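Local coordinates for protein carbohydrate kinase, FGGY (Novosphingobium aromaticivorans, PDB 3H6E) that probably phosphorylates a sugar or sugar-like substrate with ATP, as other members of the FGGY carbohydrate kinase family do, at residues Gln111-Phe115 with Ala116-Ser120; Ala229-Asp233 with Ser234-Leu238; Ala245-Asp249 with Asn250-Val254; Ala263-Leu266 with Pro267-Val271. All coordinates share one frame; numbering follows the deposited sequence.

Contact 1 (Gln111-Phe115 with Ala116-Ser120); sequences QRDPF and ARTGS
One face of the Phe115 ring is covered by Gly119, whose CA lies 4.0 Å from the ring centroid in a CH-pi contact displaced toward the rim. At the edge of the same ring, CD2 of Phe115 comes 3.9 Å from the carbonyl carbon of Ser120. The ring gets there because CG stands anti to the backbone N (chi1 172°), which lays it along the chain as it leaves the helix. The other flat group, the Arg112 guanidinium, meets Ser120 by its edge: NH2 donates to Ser120 O at 2.8 Å, a bent bond that reaches the oxygen from above its carbonyl plane. A water lies in the guanidinium plane, 3.1 Å from Arg112 NH1, and donates only weakly to Ser120 O. Asp176 binds both Arg112 NH2 and the hydroxyl of Ser120, so the two residues share an acid as well. Elsewhere in the turn, Asp113 CB rests on the methyl CG2 of Thr118 at 3.7 Å. Backbone bonds close the turn, from Arg117 N to Pro114 O at 3.1 Å and from Gly119 N to Phe115 O at 2.9 Å. Together they define a one-turn helix, with Pro114 at the N-cap and Gly119 leaving it at positive phi.

Contact 2 (Ala229-Asp233 with Ser234-Leu238); sequences AGLHD and SNAAL
Leu231 and Ala236 meet where strand 226-232 of the mixed six-stranded sheet passes directly into helix 233-241, a strand-to-helix junction in the N-terminal, actin-like ATPase domain. CD1 of Leu231 touches Ala236 CB at 4.0 Å, near the first turn of the helix. Its CG sits between the backbone N and the carbonyl carbon (chi1 44°), which swings the isobutyl group back toward that turn; Thr169 and Val75 also touch this side chain. With CG anti to the backbone N (chi1 176°), His232 turns its ring alongside Ser234. Ser234 N lies over one face of the imidazole, toward the rim and 3.5 Å above its plane, and Ser234 CB packs 3.6 Å from CE1 of His232. The Asn235 side chain crosses that of His232 at about a right angle, its amide plane turned 61° from the ring. The carbonyl of His232 receives two weak bonds, from Asn235 N at 3.0 Å and from Ala236 N at 3.4 Å. Last, the Asp233 side chain lies by Val75 and His77, with its carboxylate close to that of Asp12. Its own carbonyl O takes the main bond of Ala236 N, at 3.0 Å, the same N-H that reaches His232 O weakly.

Contact 3 (Ala245-Asp249 with Asn250-Val254); sequences AEIAD and NEATV
A type II' beta turn from Ile247 to Asn250, extended on its N-terminal side by the Asn250 side chain, leads the chain from helix 233-241 into strand 252-256 of the C-terminal domain's mixed sheet. The bond that closes it runs from Asn250 N to Ile247 O at 2.8 Å. Ala248 takes positive phi (44°) at the second position, a strained conformation for a residue with a side chain and the one this turn type demands. Asn250 also reaches back beyond the turn. With CG anti to its carbonyl carbon (chi1 -54°), it brings ND2 within 3.0 Å of Glu246 O. The bond is nearly straight (160° at the hydrogen), and the oxygen lies in the amide plane, although the amide approaches from above the Glu246 carbonyl plane. ND2 donates as well to a water at 2.9 Å, which bonds weakly to Ala245 O. An alanine at Asn250 would leave Glu246 O and this water without their amide donor and would probably let the 245-247 backbone shift against the turn. On the apolar side, Ile247 CG2 meets Ala252 CB at 3.9 Å, and Leu443 of strand 443-445 touches Ile247 too. Main-chain carbonyls of the loop are thus gathered by a single residue: the Asn250 backbone N-H serves Ile247, while its neutral amide serves Glu246 directly and, weakly, Ala245 through water.

Contact 4 (Ala263-Leu266 with Pro267-Val271); sequences AMRL and PATPV
Arg265 reaches forward alongside Pro267 to Val271 where strand 261-266, the second arm of a beta-hairpin with strand 252-256, leaves the C-terminal mixed sheet for a loop. Its chain is fully drawn out: CG is anti to the backbone N (chi1 168°), and the following torsions up to NE stay close to trans, so the shaft runs past the proline and carries the guanidinium out to the loop. The two side chains cross obliquely, with Arg265 NE 3.8 Å from Pro267 CB and CD of Arg265 4.1 Å from Pro267 CG. At the far end, one face of the guanidinium is covered by Pro267 CG and by the methyl CG1 of Val271, which comes from the opposite direction. That methyl is aimed by a first torsion placing CG1 anti to the valine carbonyl carbon, beside its N (chi1 -59°). The contact is apolar carbon against a flat cation, and the polar edge is used elsewhere, NE in a salt bridge with Glu251 and NH1 in a bond to Ile385 O among others. A leucine in place of Arg265 would leave Glu251 without its charged mate and is likely to open a gap beside the Val271 methyl. Leu266, next in the chain, points the other way, its side chain packing on Leu238 of helix 233-241, and only its CB stays near the proline, 4.3 Å from Pro267 CD. Over the guanidinium, Val271 CG1 is equally distant from Arg265 NH1 and NH2, 3.8 Å from each.

The four contacts follow in series; each is local, and none crosses or nests in another. Contact 1 closes a helical turn after helix 102-109 and stands apart from the rest, its nearest atoms about 9 Å from contact 4. At contact 2 the chain passes from strand 226-232 of the N-terminal sheet into helix 233-241. That helix carries Leu238 across to the second domain, touching Val254 of contact 3 at CG2 (3.8 Å from Leu238 CD2) and Met264 and Leu266 of contact 4. Contact 3 closes the turn entering strand 252-256, and contact 4 lies at the exit of its hairpin partner, strand 261-266, where Leu266 N meets Ala252 O at 2.7 Å, probably hydrogen-bonded.

Contact 1 (Gln111-Phe115 with Ala116-Ser120)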
loop_
_atom_site.group_PDB
_atom_site.type_symbol
_atom_site.label_atom_id
_atom_site.label_comp_id
_atom_site.label_asym_id
_atom_site.label_seq_id
_atom_site.Cartn_x
_atom_site.Cartn_y
_atom_site.Cartn_z
ATOM N N GLN A 111 15.472 -20.818 -3.720
ATOM C CA GLN A 111 14.439 -21.767 -4.115
ATOM C C GLN A 111 13.135 -21.063 -4.534
ATOM O O GLN A 111 12.137 -21.708 -4.857
ATOM C CB GLN A 111 14.234 -22.799 -2.993
ATOM C CG GLN A 111 12.864 -23.417 -2.893
ATOM C CD GLN A 111 11.911 -22.553 -2.102
ATOM O OE1 GLN A 111 12.209 -21.396 -1.798
ATOM N NE2 GLN A 111 10.759 -23.108 -1.760
ATOM N N ARG A 112 13.169 -19.733 -4.560
ATOM C CA ARG A 112 12.023 -18.927 -4.986
ATOM C C ARG A 112 11.731 -19.045 -6.489
ATOM O O ARG A 112 12.609 -19.399 -7.283
ATOM C CB ARG A 112 12.248 -17.458 -4.619
ATOM C CG ARG A 112 12.174 -17.164 -3.125
ATOM C CD ARG A 112 12.702 -15.767 -2.804
ATOM N NE ARG A 112 11.720 -14.707 -3.045
ATOM C CZ ARG A 112 11.706 -13.907 -4.111
ATOM N NH1 ARG A 112 12.619 -14.033 -5.063
ATOM N NH2 ARG A 112 10.773 -12.970 -4.224
ATOM N N ASP A 113 10.491 -18.750 -6.870
ATOM C CA ASP A 113 10.098 -18.729 -8.276
ATOM C C ASP A 113 10.672 -17.491 -8.957
ATOM O O ASP A 113 11.101 -16.563 -8.283
ATOM C CB ASP A 113 8.574 -18.730 -8.407
ATOM C CG ASP A 113 7.968 -20.085 -8.151
ATOM O OD1 ASP A 113 8.683 -21.092 -8.300
ATOM O OD2 ASP A 113 6.773 -20.147 -7.805
ATOM N N PRO A 114 10.683 -17.474 -10.299
ATOM C CA PRO A 114 11.218 -16.310 -11.012
ATOM C C PRO A 114 10.291 -15.106 -10.843
ATOM O O PRO A 114 9.079 -15.284 -10.717
ATOM C CB PRO A 114 11.223 -16.761 -12.482
ATOM C CG PRO A 114 11.019 -18.244 -12.456
ATOM C CD PRO A 114 10.214 -18.516 -11.226
ATOM N N PHE A 115 10.852 -13.903 -10.847
ATOM C CA PHE A 115 10.054 -12.692 -10.697
ATOM C C PHE A 115 9.001 -12.577 -11.800
ATOM O O PHE A 115 8.003 -11.871 -11.652
ATOM C CB PHE A 115 10.953 -11.453 -10.686
ATOM C CG PHE A 115 10.198 -10.155 -10.715
ATOM C CD1 PHE A 115 9.927 -9.523 -11.918
ATOM C CD2 PHE A 115 9.758 -9.569 -9.539
ATOM C CE1 PHE A 115 9.234 -8.328 -11.947
ATOM C CE2 PHE A 115 9.062 -8.378 -9.559
ATOM C CZ PHE A 115 8.799 -7.755 -10.766
ATOM N N ALA A 116 9.224 -13.284 -12.901
ATOM C CA ALA A 116 8.330 -13.199 -14.049
ATOM C C ALA A 116 6.994 -13.915 -13.835
ATOM O O ALA A 116 6.005 -13.587 -14.489
ATOM C CB ALA A 116 9.024 -13.717 -15.307
ATOM N N ARG A 117 6.966 -14.895 -12.935
ATOM C CA ARG A 117 5.718 -15.583 -12.593
ATOM C C ARG A 117 5.009 -14.903 -11.427
ATOM O O ARG A 117 3.779 -14.897 -11.357
ATOM C CB ARG A 117 5.969 -17.052 -12.228
ATOM C CG ARG A 117 6.023 -18.007 -13.409
ATOM C CD ARG A 117 4.697 -18.069 -14.167
ATOM N NE ARG A 117 3.798 -19.132 -13.712
ATOM C CZ ARG A 117 4.057 -20.434 -13.813
ATOM N NH1 ARG A 117 5.210 -20.853 -14.325
ATOM N NH2 ARG A 117 3.172 -21.324 -13.381
ATOM N N THR A 118 5.789 -14.330 -10.514
ATOM C CA THR A 118 5.263 -13.889 -9.225
ATOM C C THR A 118 5.047 -12.383 -9.082
ATOM O O THR A 118 4.126 -11.950 -8.393
ATOM C CB THR A 118 6.175 -14.359 -8.076
ATOM O OG1 THR A 118 7.478 -13.782 -8.235
ATOM C CG2 THR A 118 6.288 -15.874 -8.080
ATOM N N GLY A 119 5.900 -11.585 -9.714
ATOM C CA GLY A 119 5.845 -10.150 -9.525
ATOM C C GLY A 119 6.194 -9.807 -8.091
ATOM O O GLY A 119 6.033 -8.667 -7.647
ATOM N N SER A 120 6.670 -10.811 -7.361
ATOM C CA SER A 120 7.111 -10.625 -5.986
ATOM C C SER A 120 8.635 -10.577 -5.937
ATOM O O SER A 120 9.297 -11.574 -6.207
ATOM C CB SER A 120 6.587 -11.758 -5.096
ATOM O OG SER A 120 6.922 -11.545 -3.732
HETATM O O HOH W 1 12.482 -11.875 -7.340
#

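Contact 2 (Ala229-Asp233 with Ser234-Leu238)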
loop_
_atom_site.group_PDB
_atom_site.type_symbol
_atom_site.label_atom_id
_atom_site.label_comp_id
_atom_site.label_asym_id
_atom_site.label_seq_id
_atom_site.Cartn_x
_atom_site.Cartn_y
_atom_site.Cartn_z
ATOM N N ALA A 229 -15.081 -10.540 3.865
ATOM C CA ALA A 229 -13.729 -11.075 3.765
ATOM C C ALA A 229 -12.711 -10.007 4.145
ATOM O O ALA A 229 -11.821 -10.244 4.959
ATOM C CB ALA A 229 -13.463 -11.589 2.364
ATOM N N GLY A 230 -12.858 -8.824 3.563
ATOM C CA GLY A 230 -11.944 -7.733 3.834
ATOM C C GLY A 230 -10.801 -7.719 2.841
ATOM O O GLY A 230 -10.806 -8.480 1.869
ATOM N N LEU A 231 -9.812 -6.867 3.084
ATOM C CA LEU A 231 -8.722 -6.700 2.133
ATOM C C LEU A 231 -7.455 -6.121 2.745
ATOM O O LEU A 231 -7.390 -5.840 3.940
ATOM C CB LEU A 231 -9.172 -5.827 0.960
ATOM C CG LEU A 231 -9.985 -4.572 1.293
ATOM C CD1 LEU A 231 -9.143 -3.533 2.014
ATOM C CD2 LEU A 231 -10.583 -3.986 0.026
ATOM N N HIS A 232 -6.449 -5.950 1.896
ATOM C CA HIS A 232 -5.166 -5.405 2.310
ATOM C C HIS A 232 -5.248 -3.886 2.472
ATOM O O HIS A 232 -5.929 -3.210 1.699
ATOM C CB HIS A 232 -4.094 -5.785 1.284
ATOM C CG HIS A 232 -2.747 -5.200 1.569
ATOM N ND1 HIS A 232 -2.029 -4.486 0.635
ATOM C CD2 HIS A 232 -1.990 -5.216 2.692
ATOM C CE1 HIS A 232 -0.887 -4.092 1.167
ATOM N NE2 HIS A 232 -0.838 -4.521 2.414
ATOM N N ASP A 233 -4.566 -3.362 3.489
ATOM C CA ASP A 233 -4.445 -1.919 3.696
ATOM C C ASP A 233 -4.449 -1.159 2.384
ATOM O O ASP A 233 -5.352 -0.375 2.115
ATOM C CB ASP A 233 -3.148 -1.582 4.442
ATOM C CG ASP A 233 -3.387 -1.219 5.888
ATOM O OD1 ASP A 233 -4.567 -1.157 6.291
ATOM O OD2 ASP A 233 -2.403 -0.991 6.625
ATOM N N SER A 234 -3.434 -1.403 1.564
ATOM C CA SER A 234 -3.198 -0.590 0.373
ATOM C C SER A 234 -4.343 -0.587 -0.631
ATOM O O SER A 234 -4.573 0.424 -1.298
ATOM C CB SER A 234 -1.897 -0.999 -0.321
ATOM O OG SER A 234 -0.785 -0.383 0.301
ATOM N N ASN A 235 -5.053 -1.704 -0.754
ATOM C CA ASN A 235 -6.160 -1.769 -1.705
ATOM C C ASN A 235 -7.379 -0.978 -1.243
ATOM O O ASN A 235 -8.240 -0.630 -2.048
ATOM C CB ASN A 235 -6.537 -3.213 -2.030
ATOM C CG ASN A 235 -5.465 -3.928 -2.828
ATOM O OD1 ASN A 235 -5.544 -4.013 -4.054
ATOM N ND2 ASN A 235 -4.450 -4.439 -2.137
ATOM N N ALA A 236 -7.445 -0.693 0.053
ATOM C CA ALA A 236 -8.500 0.159 0.586
ATOM C C ALA A 236 -8.495 1.492 -0.152
ATOM O O ALA A 236 -9.539 1.972 -0.604
ATOM C CB ALA A 236 -8.307 0.379 2.079
ATOM N N ALA A 237 -7.312 2.084 -0.269
ATOM C CA ALA A 237 -7.158 3.372 -0.934
ATOM C C ALA A 237 -7.529 3.296 -2.413
ATOM O O ALA A 237 -7.984 4.276 -2.995
ATOM C CB ALA A 237 -5.734 3.879 -0.769
ATOM N N LEU A 238 -7.323 2.132 -3.020
ATOM C CA LEU A 238 -7.652 1.951 -4.429
ATOM C C LEU A 238 -9.162 1.948 -4.629
ATOM O O LEU A 238 -9.683 2.630 -5.520
ATOM C CB LEU A 238 -7.028 0.668 -4.977
ATOM C CG LEU A 238 -5.507 0.709 -5.105
ATOM C CD1 LEU A 238 -4.998 -0.549 -5.804
ATOM C CD2 LEU A 238 -5.059 1.965 -5.849
#

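Contact 3 (Ala245-Asp249 with Asn250-Val254)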
loop_
_atom_site.group_PDB
_atom_site.type_symbol
_atom_site.label_atom_id
_atom_site.label_comp_id
_atom_site.label_asym_id
_atom_site.label_seq_id
_atom_site.Cartn_x
_atom_site.Cartn_y
_atom_site.Cartn_z
ATOM N N ALA A 245 -15.509 10.053 -9.552
ATOM C CA ALA A 245 -16.184 9.934 -10.840
ATOM C C ALA A 245 -15.214 9.843 -12.014
ATOM O O ALA A 245 -15.535 9.234 -13.034
ATOM C CB ALA A 245 -17.160 11.088 -11.041
ATOM N N GLU A 246 -14.034 10.443 -11.869
ATOM C CA GLU A 246 -13.036 10.437 -12.940
ATOM C C GLU A 246 -12.235 9.139 -12.986
ATOM O O GLU A 246 -11.665 8.787 -14.020
ATOM C CB GLU A 246 -12.067 11.618 -12.808
ATOM C CG GLU A 246 -12.686 12.986 -13.053
ATOM C CD GLU A 246 -13.330 13.556 -11.811
ATOM O OE1 GLU A 246 -12.916 13.167 -10.699
ATOM O OE2 GLU A 246 -14.248 14.392 -11.946
ATOM N N ILE A 247 -12.177 8.438 -11.861
ATOM C CA ILE A 247 -11.393 7.219 -11.777
ATOM C C ILE A 247 -12.267 6.018 -12.095
ATOM O O ILE A 247 -12.177 5.435 -13.178
ATOM C CB ILE A 247 -10.771 7.055 -10.385
ATOM C CG1 ILE A 247 -10.122 8.366 -9.939
ATOM C CG2 ILE A 247 -9.758 5.921 -10.384
ATOM C CD1 ILE A 247 -9.097 8.904 -10.912
ATOM N N ALA A 248 -13.119 5.660 -11.142
ATOM C CA ALA A 248 -14.090 4.594 -11.335
ATOM C C ALA A 248 -13.481 3.376 -12.015
ATOM O O ALA A 248 -12.641 2.679 -11.441
ATOM C CB ALA A 248 -15.282 5.104 -12.134
ATOM N N ASP A 249 -13.903 3.135 -13.250
ATOM C CA ASP A 249 -13.525 1.927 -13.960
ATOM C C ASP A 249 -12.508 2.214 -15.059
ATOM O O ASP A 249 -12.051 1.301 -15.746
ATOM C CB ASP A 249 -14.771 1.296 -14.568
ATOM C CG ASP A 249 -14.859 -0.179 -14.295
ATOM O OD1 ASP A 249 -14.013 -0.683 -13.523
ATOM O OD2 ASP A 249 -15.778 -0.828 -14.845
ATOM N N ASN A 250 -12.161 3.486 -15.220
ATOM C CA ASN A 250 -11.265 3.914 -16.290
ATOM C C ASN A 250 -9.815 3.490 -16.079
ATOM O O ASN A 250 -9.408 3.118 -14.976
ATOM C CB ASN A 250 -11.333 5.435 -16.462
ATOM C CG ASN A 250 -12.752 5.938 -16.670
ATOM O OD1 ASN A 250 -13.512 5.380 -17.460
ATOM N ND2 ASN A 250 -13.113 7.005 -15.961
ATOM N N GLU A 251 -9.037 3.550 -17.152
ATOM C CA GLU A 251 -7.608 3.330 -17.054
ATOM C C GLU A 251 -7.046 4.443 -16.186
ATOM O O GLU A 251 -7.141 5.621 -16.538
ATOM C CB GLU A 251 -6.968 3.349 -18.440
ATOM C CG GLU A 251 -5.857 2.328 -18.609
ATOM C CD GLU A 251 -4.562 2.814 -18.040
ATOM O OE1 GLU A 251 -4.197 3.963 -18.348
ATOM O OE2 GLU A 251 -3.911 2.061 -17.291
ATOM N N ALA A 252 -6.483 4.076 -15.040
ATOM C CA ALA A 252 -6.018 5.073 -14.084
ATOM C C ALA A 252 -4.892 4.535 -13.229
ATOM O O ALA A 252 -4.747 3.326 -13.072
ATOM C CB ALA A 252 -7.162 5.535 -13.203
ATOM N N THR A 253 -4.097 5.442 -12.676
ATOM C CA THR A 253 -3.010 5.082 -11.784
ATOM C C THR A 253 -3.070 5.940 -10.525
ATOM O O THR A 253 -3.189 7.161 -10.608
ATOM C CB THR A 253 -1.643 5.305 -12.455
ATOM O OG1 THR A 253 -1.462 4.353 -13.513
ATOM C CG2 THR A 253 -0.517 5.159 -11.442
ATOM N N VAL A 254 -2.999 5.302 -9.362
ATOM C CA VAL A 254 -2.888 6.039 -8.114
ATOM C C VAL A 254 -1.430 6.096 -7.674
ATOM O O VAL A 254 -0.759 5.068 -7.570
ATOM C CB VAL A 254 -3.751 5.431 -6.993
ATOM C CG1 VAL A 254 -3.547 6.203 -5.697
ATOM C CG2 VAL A 254 -5.224 5.422 -7.389
HETATM O O HOH W 2 -15.749 8.181 -16.233
HETATM O O HOH W 3 -9.594 2.218 -12.294
#

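Contact 4 (Ala263-Leu266 with Pro267-Val271)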
loop_
_atom_site.group_PDB
_atom_site.type_symbol
_atom_site.label_atom_id
_atom_site.label_comp_id
_atom_site.label_asym_id
_atom_site.label_seq_id
_atom_site.Cartn_x
_atom_site.Cartn_y
_atom_site.Cartn_z
ATOM N N ALA A 263 3.623 3.977 -7.342
ATOM C CA ALA A 263 2.674 4.042 -8.441
ATOM C C ALA A 263 1.961 2.705 -8.593
ATOM O O ALA A 263 2.591 1.687 -8.877
ATOM C CB ALA A 263 3.379 4.421 -9.733
HETATM N N MSE A 264 0.646 2.714 -8.395
HETATM C CA MSE A 264 -0.161 1.519 -8.585
HETATM C C MSE A 264 -1.162 1.747 -9.706
HETATM O O MSE A 264 -2.089 2.550 -9.575
HETATM C CB MSE A 264 -0.881 1.160 -7.293
HETATM C CG MSE A 264 0.059 0.981 -6.108
HETATM SE SE MSE A 264 -0.899 0.678 -4.438
HETATM C CE MSE A 264 -1.644 -1.083 -4.828
ATOM N N ARG A 265 -0.967 1.042 -10.815
ATOM C CA ARG A 265 -1.804 1.238 -11.989
ATOM C C ARG A 265 -2.982 0.272 -12.040
ATOM O O ARG A 265 -2.855 -0.903 -11.703
ATOM C CB ARG A 265 -0.971 1.106 -13.265
ATOM C CG ARG A 265 -1.803 1.011 -14.527
ATOM C CD ARG A 265 -0.943 0.775 -15.748
ATOM N NE ARG A 265 -1.767 0.583 -16.935
ATOM C CZ ARG A 265 -1.315 0.164 -18.111
ATOM N NH1 ARG A 265 -0.034 -0.117 -18.274
ATOM N NH2 ARG A 265 -2.155 0.022 -19.124
ATOM N N LEU A 266 -4.130 0.781 -12.471
ATOM C CA LEU A 266 -5.316 -0.037 -12.679
ATOM C C LEU A 266 -5.577 -0.134 -14.174
ATOM O O LEU A 266 -6.341 0.657 -14.728
ATOM C CB LEU A 266 -6.521 0.585 -11.978
ATOM C CG LEU A 266 -6.298 0.952 -10.509
ATOM C CD1 LEU A 266 -7.378 1.897 -9.988
ATOM C CD2 LEU A 266 -6.205 -0.303 -9.657
ATOM N N PRO A 267 -4.933 -1.102 -14.837
ATOM C CA PRO A 267 -4.999 -1.200 -16.300
ATOM C C PRO A 267 -6.419 -1.449 -16.811
ATOM O O PRO A 267 -7.188 -2.178 -16.189
ATOM C CB PRO A 267 -4.097 -2.402 -16.614
ATOM C CG PRO A 267 -3.250 -2.595 -15.386
ATOM C CD PRO A 267 -4.123 -2.181 -14.248
ATOM N N ALA A 268 -6.758 -0.827 -17.935
ATOM C CA ALA A 268 -8.044 -1.054 -18.579
ATOM C C ALA A 268 -7.881 -2.139 -19.632
ATOM O O ALA A 268 -8.860 -2.702 -20.129
ATOM C CB ALA A 268 -8.560 0.232 -19.207
ATOM N N THR A 269 -6.626 -2.419 -19.970
ATOM C CA THR A 269 -6.292 -3.500 -20.887
ATOM C C THR A 269 -5.410 -4.530 -20.185
ATOM O O THR A 269 -4.823 -4.245 -19.141
ATOM C CB THR A 269 -5.546 -2.969 -22.125
ATOM O OG1 THR A 269 -4.376 -2.252 -21.710
ATOM C CG2 THR A 269 -6.445 -2.044 -22.928
ATOM N N PRO A 270 -5.327 -5.743 -20.747
ATOM C CA PRO A 270 -4.401 -6.739 -20.199
ATOM C C PRO A 270 -2.964 -6.284 -20.416
ATOM O O PRO A 270 -2.636 -5.824 -21.508
ATOM C CB PRO A 270 -4.689 -7.986 -21.038
ATOM C CG PRO A 270 -6.048 -7.758 -21.632
ATOM C CD PRO A 270 -6.140 -6.283 -21.849
ATOM N N VAL A 271 -2.120 -6.400 -19.397
ATOM C CA VAL A 271 -0.726 -6.000 -19.533
ATOM C C VAL A 271 0.215 -7.188 -19.319
ATOM O O VAL A 271 -0.151 -8.189 -18.699
ATOM C CB VAL A 271 -0.364 -4.843 -18.575
ATOM C CG1 VAL A 271 -1.246 -3.639 -18.848
ATOM C CG2 VAL A 271 -0.516 -5.279 -17.137
#